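Local coordinates for putative TetR-family transcriptional regulator (Bordetella parapertussis 12822, PDB 3CCY), which probably binds operator DNA through an N-terminal helix-turn-helix domain and regulates transcription, most likely as a repressor, in the manner of the TetR family, at the interface of chains A and B. Residues are numbered along the deposited sequence; one frame, centred on the assembly and turned at random. Chains: chain A/B, Putative TetR-family transcriptional regulator.

Contact 1: the interface of chains A and B. Residues chain A 185, 188, 192, 197, 200; chain B 149, 155, 158-159, 162.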
loop_
_atom_site.group_PDB
_atom_site.type_symbol
_atom_site.label_atom_id
_atom_site.label_comp_id
_atom_site.label_asym_id
_atom_site.label_seq_id
_atom_site.Cartn_x
_atom_site.Cartn_y
_atom_site.Cartn_z
ATOM N N LEU A 185 6.147 8.764 -14.704
ATOM C CA LEU A 185 5.188 8.486 -13.628
ATOM C C LEU A 185 5.311 9.568 -12.524
ATOM O O LEU A 185 4.295 10.040 -11.966
ATOM C CB LEU A 185 5.381 7.058 -13.070
ATOM C CG LEU A 185 4.517 6.715 -11.857
ATOM C CD1 LEU A 185 3.038 6.766 -12.250
ATOM C CD2 LEU A 185 4.862 5.292 -11.307
ATOM N N ARG A 188 3.797 12.934 -13.692
ATOM C CA ARG A 188 2.351 12.744 -13.607
ATOM C C ARG A 188 1.835 12.814 -12.162
ATOM O O ARG A 188 0.857 13.503 -11.894
ATOM C CB ARG A 188 1.970 11.366 -14.140
ATOM C CG ARG A 188 0.410 11.166 -14.296
ATOM C CD ARG A 188 -0.061 12.002 -15.437
ATOM N NE ARG A 188 -1.425 11.696 -15.878
ATOM C CZ ARG A 188 -1.952 12.205 -16.986
ATOM N NH1 ARG A 188 -1.215 13.008 -17.743
ATOM N NH2 ARG A 188 -3.190 11.931 -17.331
ATOM N N LEU A 192 -0.665 15.773 -10.856
ATOM C CA LEU A 192 -1.955 15.398 -10.280
ATOM C C LEU A 192 -2.074 15.911 -8.840
ATOM O O LEU A 192 -3.077 16.585 -8.489
ATOM C CB LEU A 192 -2.135 13.869 -10.302
ATOM C CG LEU A 192 -2.388 13.149 -11.638
ATOM C CD1 LEU A 192 -2.033 11.650 -11.494
ATOM C CD2 LEU A 192 -3.856 13.280 -12.052
ATOM N N TYR A 197 -6.359 16.533 -10.855
ATOM C CA TYR A 197 -6.899 15.801 -11.999
ATOM C C TYR A 197 -7.706 16.683 -12.967
ATOM O O TYR A 197 -7.611 16.533 -14.209
ATOM C CB TYR A 197 -7.800 14.680 -11.490
ATOM C CG TYR A 197 -8.269 13.772 -12.568
ATOM C CD1 TYR A 197 -9.606 13.757 -12.970
ATOM C CD2 TYR A 197 -7.381 12.926 -13.197
ATOM C CE1 TYR A 197 -10.023 12.906 -13.999
ATOM C CE2 TYR A 197 -7.792 12.086 -14.227
ATOM C CZ TYR A 197 -9.107 12.061 -14.599
ATOM O OH TYR A 197 -9.489 11.216 -15.662
ATOM N N LEU A 200 -5.401 18.940 -15.348
ATOM C CA LEU A 200 -4.344 18.264 -16.057
ATOM C C LEU A 200 -4.625 18.461 -17.543
ATOM O O LEU A 200 -5.776 18.335 -17.988
ATOM C CB LEU A 200 -4.442 16.788 -15.700
ATOM C CG LEU A 200 -3.323 15.782 -15.452
ATOM C CD1 LEU A 200 -2.143 16.305 -14.657
ATOM C CD2 LEU A 200 -3.965 14.637 -14.718
HETATM N N MSE B 149 -10.239 13.026 -21.523
HETATM C CA MSE B 149 -9.078 12.186 -21.229
HETATM C C MSE B 149 -9.250 10.676 -21.492
HETATM O O MSE B 149 -8.335 9.865 -21.298
HETATM C CB MSE B 149 -8.631 12.487 -19.795
HETATM C CG MSE B 149 -7.990 13.913 -19.754
HETATM SE SE MSE B 149 -6.570 14.083 -18.593
HETATM C CE MSE B 149 -7.689 13.565 -17.083
ATOM N N LEU B 155 -2.725 6.291 -19.624
ATOM C CA LEU B 155 -2.682 7.274 -18.574
ATOM C C LEU B 155 -3.939 7.258 -17.723
ATOM O O LEU B 155 -3.863 7.556 -16.549
ATOM C CB LEU B 155 -2.396 8.673 -19.152
ATOM C CG LEU B 155 -1.036 8.904 -19.858
ATOM C CD1 LEU B 155 -0.774 10.397 -20.130
ATOM C CD2 LEU B 155 0.093 8.363 -18.971
ATOM N N VAL B 158 -2.973 4.641 -15.184
ATOM C CA VAL B 158 -2.052 5.345 -14.260
ATOM C C VAL B 158 -2.807 6.267 -13.295
ATOM O O VAL B 158 -2.598 6.172 -12.096
ATOM C CB VAL B 158 -0.923 6.146 -14.993
ATOM C CG1 VAL B 158 -0.061 6.869 -13.986
ATOM C CG2 VAL B 158 -0.047 5.177 -15.791
ATOM N N ASP B 159 -3.717 7.116 -13.787
ATOM C CA ASP B 159 -4.330 8.089 -12.879
ATOM C C ASP B 159 -5.209 7.377 -11.841
ATOM O O ASP B 159 -5.242 7.763 -10.661
ATOM C CB ASP B 159 -5.171 9.139 -13.658
ATOM C CG ASP B 159 -4.308 10.017 -14.586
ATOM O OD1 ASP B 159 -3.086 10.111 -14.363
ATOM O OD2 ASP B 159 -4.834 10.625 -15.540
ATOM N N LEU B 162 -3.025 5.657 -9.212
ATOM C CA LEU B 162 -2.421 6.630 -8.295
ATOM C C LEU B 162 -3.445 7.050 -7.251
ATOM O O LEU B 162 -3.142 7.107 -6.062
ATOM C CB LEU B 162 -1.896 7.840 -9.041
ATOM C CG LEU B 162 -0.616 7.551 -9.850
ATOM C CD1 LEU B 162 -0.308 8.674 -10.850
ATOM C CD2 LEU B 162 0.647 7.235 -8.923
HETATM O O HOH W 1 -6.932 9.999 -16.879
#

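Contact 2: the interface of chains A and B. Residues chain A 197-202; chain B 146, 149, 194.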
loop_
_atom_site.group_PDB
_atom_site.type_symbol
_atom_site.label_atom_id
_atom_site.label_comp_id
_atom_site.label_asym_id
_atom_site.label_seq_id
_atom_site.Cartn_x
_atom_site.Cartn_y
_atom_site.Cartn_z
ATOM N N TYR A 197 -6.359 16.533 -10.855
ATOM C CA TYR A 197 -6.899 15.801 -11.999
ATOM C C TYR A 197 -7.706 16.683 -12.967
ATOM O O TYR A 197 -7.611 16.533 -14.209
ATOM C CB TYR A 197 -7.800 14.680 -11.490
ATOM C CG TYR A 197 -8.269 13.772 -12.568
ATOM C CD1 TYR A 197 -9.606 13.757 -12.970
ATOM C CD2 TYR A 197 -7.381 12.926 -13.197
ATOM C CE1 TYR A 197 -10.023 12.906 -13.999
ATOM C CE2 TYR A 197 -7.792 12.086 -14.227
ATOM C CZ TYR A 197 -9.107 12.061 -14.599
ATOM O OH TYR A 197 -9.489 11.216 -15.662
ATOM N N LEU A 198 -8.522 17.568 -12.395
ATOM C CA LEU A 198 -9.386 18.449 -13.190
ATOM C C LEU A 198 -8.670 19.535 -14.038
ATOM O O LEU A 198 -9.275 20.091 -14.968
ATOM C CB LEU A 198 -10.477 19.050 -12.311
ATOM C CG LEU A 198 -11.463 18.088 -11.617
ATOM C CD1 LEU A 198 -12.489 18.893 -10.771
ATOM C CD2 LEU A 198 -12.240 17.155 -12.607
ATOM N N ASN A 199 -7.396 19.805 -13.760
ATOM C CA ASN A 199 -6.659 20.835 -14.515
ATOM C C ASN A 199 -5.525 20.254 -15.370
ATOM O O ASN A 199 -4.767 20.988 -16.020
ATOM C CB ASN A 199 -6.083 21.887 -13.556
ATOM C CG ASN A 199 -7.094 22.366 -12.559
ATOM O OD1 ASN A 199 -7.010 22.060 -11.360
ATOM N ND2 ASN A 199 -8.081 23.079 -13.035
ATOM N N LEU A 200 -5.401 18.940 -15.348
ATOM C CA LEU A 200 -4.344 18.264 -16.057
ATOM C C LEU A 200 -4.625 18.461 -17.543
ATOM O O LEU A 200 -5.776 18.335 -17.988
ATOM C CB LEU A 200 -4.442 16.788 -15.700
ATOM C CG LEU A 200 -3.323 15.782 -15.452
ATOM C CD1 LEU A 200 -2.143 16.305 -14.657
ATOM C CD2 LEU A 200 -3.965 14.637 -14.718
ATOM N N LEU A 201 -3.595 18.800 -18.310
ATOM C CA LEU A 201 -3.768 18.928 -19.758
ATOM C C LEU A 201 -3.976 17.573 -20.401
ATOM O O LEU A 201 -3.304 16.587 -20.064
ATOM C CB LEU A 201 -2.601 19.680 -20.401
ATOM C CG LEU A 201 -2.859 21.146 -20.793
ATOM C CD1 LEU A 201 -3.604 21.973 -19.722
ATOM C CD2 LEU A 201 -1.538 21.835 -21.164
ATOM N N SER A 202 -4.941 17.520 -21.307
ATOM C CA SER A 202 -5.217 16.296 -22.029
ATOM C C SER A 202 -4.620 16.331 -23.427
ATOM O O SER A 202 -4.951 17.214 -24.226
ATOM C CB SER A 202 -6.717 16.054 -22.114
ATOM O OG SER A 202 -6.950 14.684 -22.399
ATOM N N ARG B 146 -13.705 13.852 -16.637
ATOM C CA ARG B 146 -12.816 14.319 -17.704
ATOM C C ARG B 146 -13.006 13.475 -18.969
ATOM O O ARG B 146 -12.151 12.657 -19.273
ATOM C CB ARG B 146 -11.338 14.219 -17.256
ATOM C CG ARG B 146 -10.853 15.245 -16.193
ATOM C CD ARG B 146 -10.880 16.706 -16.701
ATOM N NE ARG B 146 -10.091 16.936 -17.935
ATOM C CZ ARG B 146 -8.818 17.341 -17.961
ATOM N NH1 ARG B 146 -8.141 17.531 -16.833
ATOM N NH2 ARG B 146 -8.200 17.551 -19.126
HETATM N N MSE B 149 -10.239 13.026 -21.523
HETATM C CA MSE B 149 -9.078 12.186 -21.229
HETATM C C MSE B 149 -9.250 10.676 -21.492
HETATM O O MSE B 149 -8.335 9.865 -21.298
HETATM C CB MSE B 149 -8.631 12.487 -19.795
HETATM C CG MSE B 149 -7.990 13.913 -19.754
HETATM SE SE MSE B 149 -6.570 14.083 -18.593
HETATM C CE MSE B 149 -7.689 13.565 -17.083
ATOM N N LEU B 194 -8.677 15.929 -7.161
ATOM C CA LEU B 194 -9.349 16.657 -8.248
ATOM C C LEU B 194 -8.826 18.075 -8.488
ATOM O O LEU B 194 -8.674 18.503 -9.628
ATOM C CB LEU B 194 -10.876 16.721 -8.009
ATOM C CG LEU B 194 -11.596 15.363 -8.055
ATOM C CD1 LEU B 194 -13.096 15.611 -8.066
ATOM C CD2 LEU B 194 -11.195 14.473 -9.252
#

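Contact 1: the interface of chains A and B
A:Arg188 and its neighbours on helix 182-195 of chain A, with A:Tyr197 of the 3-10 turn 197-199 and A:Leu200 just after it, meet helix 153-168 of chain B and B:Met149 at the end of the short 3-10 turn 147-149. The centre is a salt bridge. The guanidinium of A:Arg188 presents its side to the carboxylate of B:Asp159, NE donating to OD1 at 2.8 Å and NH2 to OD2 at 2.8 Å. Both oxygens use their syn lone pairs and the two planes lie 10° apart, so the pair forms a nearly flat, two-pronged grip. A:Arg188 reaches it with CG anti to the backbone N and a bend at chi2 (71°). The methyl CD1 of B:Leu155 lies over one guanidinium face near the rim, and CD2 of A:Leu200 over the opposite face, which probably limits its rotation and keeps it in the plane of the carboxylate. A water bridges B:Asp159 OD2 (2.6 Å) and the phenol OH of A:Tyr197 (3.1 Å); ring and carboxylate planes are almost perpendicular, with OD2 at the ring edge. The selenomethionine B:Met149 comes tip to tip with that tyrosine, its terminal methyl CE set over one ring face near the rim, 3.2 Å from CE2 of A:Tyr197. On the other flank of the salt bridge the contact is greasy: A:Leu192 CD1 packs tightly on B:Leu162 CD1 at 3.5 Å, and A:Leu185 CD1 meets B:Val158 CG1 at 3.6 Å. The ion pair thus sits between an aliphatic strip and an aromatic, water-bridged end. In the fold, the patch lies where helices of the C-terminal regulatory domains face each other across the two-fold axis.

Contact 2: the interface of chains A and B
B:Arg146 reaches across to the C-terminal tail of chain A and grips the backbone carbonyl of A:Leu200 end-on. NH1 and NH2 of B:Arg146 each donate to O of A:Leu200 at 2.8 Å, with the oxygen in the guanidinium plane. NH2 approaches nearly along the C=O axis, whereas NH1 uses a lone pair in the carbonyl plane. NH1 also comes within 2.9 Å of A:Tyr197 O, but this bond is weak and bent. Bends at chi2 (-65°) and chi3 (-57°) fold the arginine so that its aliphatic part runs past the phenol of A:Tyr197 in the opposite direction, before the guanidinium turns to the tail. Its CG lies over the rim of that ring, 3.3 Å from A:Tyr197 CE1, on the face that also takes B:Met149 CE. One step along, the backbone N of A:Leu198 donates to B:Leu194 O at 2.9 Å, at the C-terminal end of chain B helix 182-195. Around this bond the two leucines cross, with CG and CD1 of A:Leu198 near B:Leu194 CB, while B:Leu194 CD2 touches CB and CD1 of A:Tyr197. Farther down the tail, the hydroxymethyl of A:Ser202 presses on CG of B:Met149, with CB at 3.4 Å; the still shorter approach of its OG is doubtful. In the second shell, that same B:Met149 CG lies over one face of the B:Arg146 guanidinium and probably helps to steady its rotation. The site clasps the last residues of one chain onto its partner mainly through the backbone, the A:Leu200 carbonyl and the A:Leu198 N-H, and would thereby fasten the tail within the dimer that TetR-type regulators typically form.

Contact 1 and contact 2 are neighbouring stretches of one interface, the centres of their C-alpha atoms about 8 Å apart. They share A:Tyr197, A:Leu200 and B:Met149, and the tyrosine links the helix-to-helix patch to the tail clasp. Helix 182-195 takes part from both sides, chain A supplying it to contact 1 and chain B its end to contact 2. Two-fold symmetry repeats both contacts with the chains exchanged. Together they join helix packing to tail-to-partner contacts, an arrangement consistent with the dimer expected of a TetR-family regulator, which may help to set the spacing of the two DNA-binding domains.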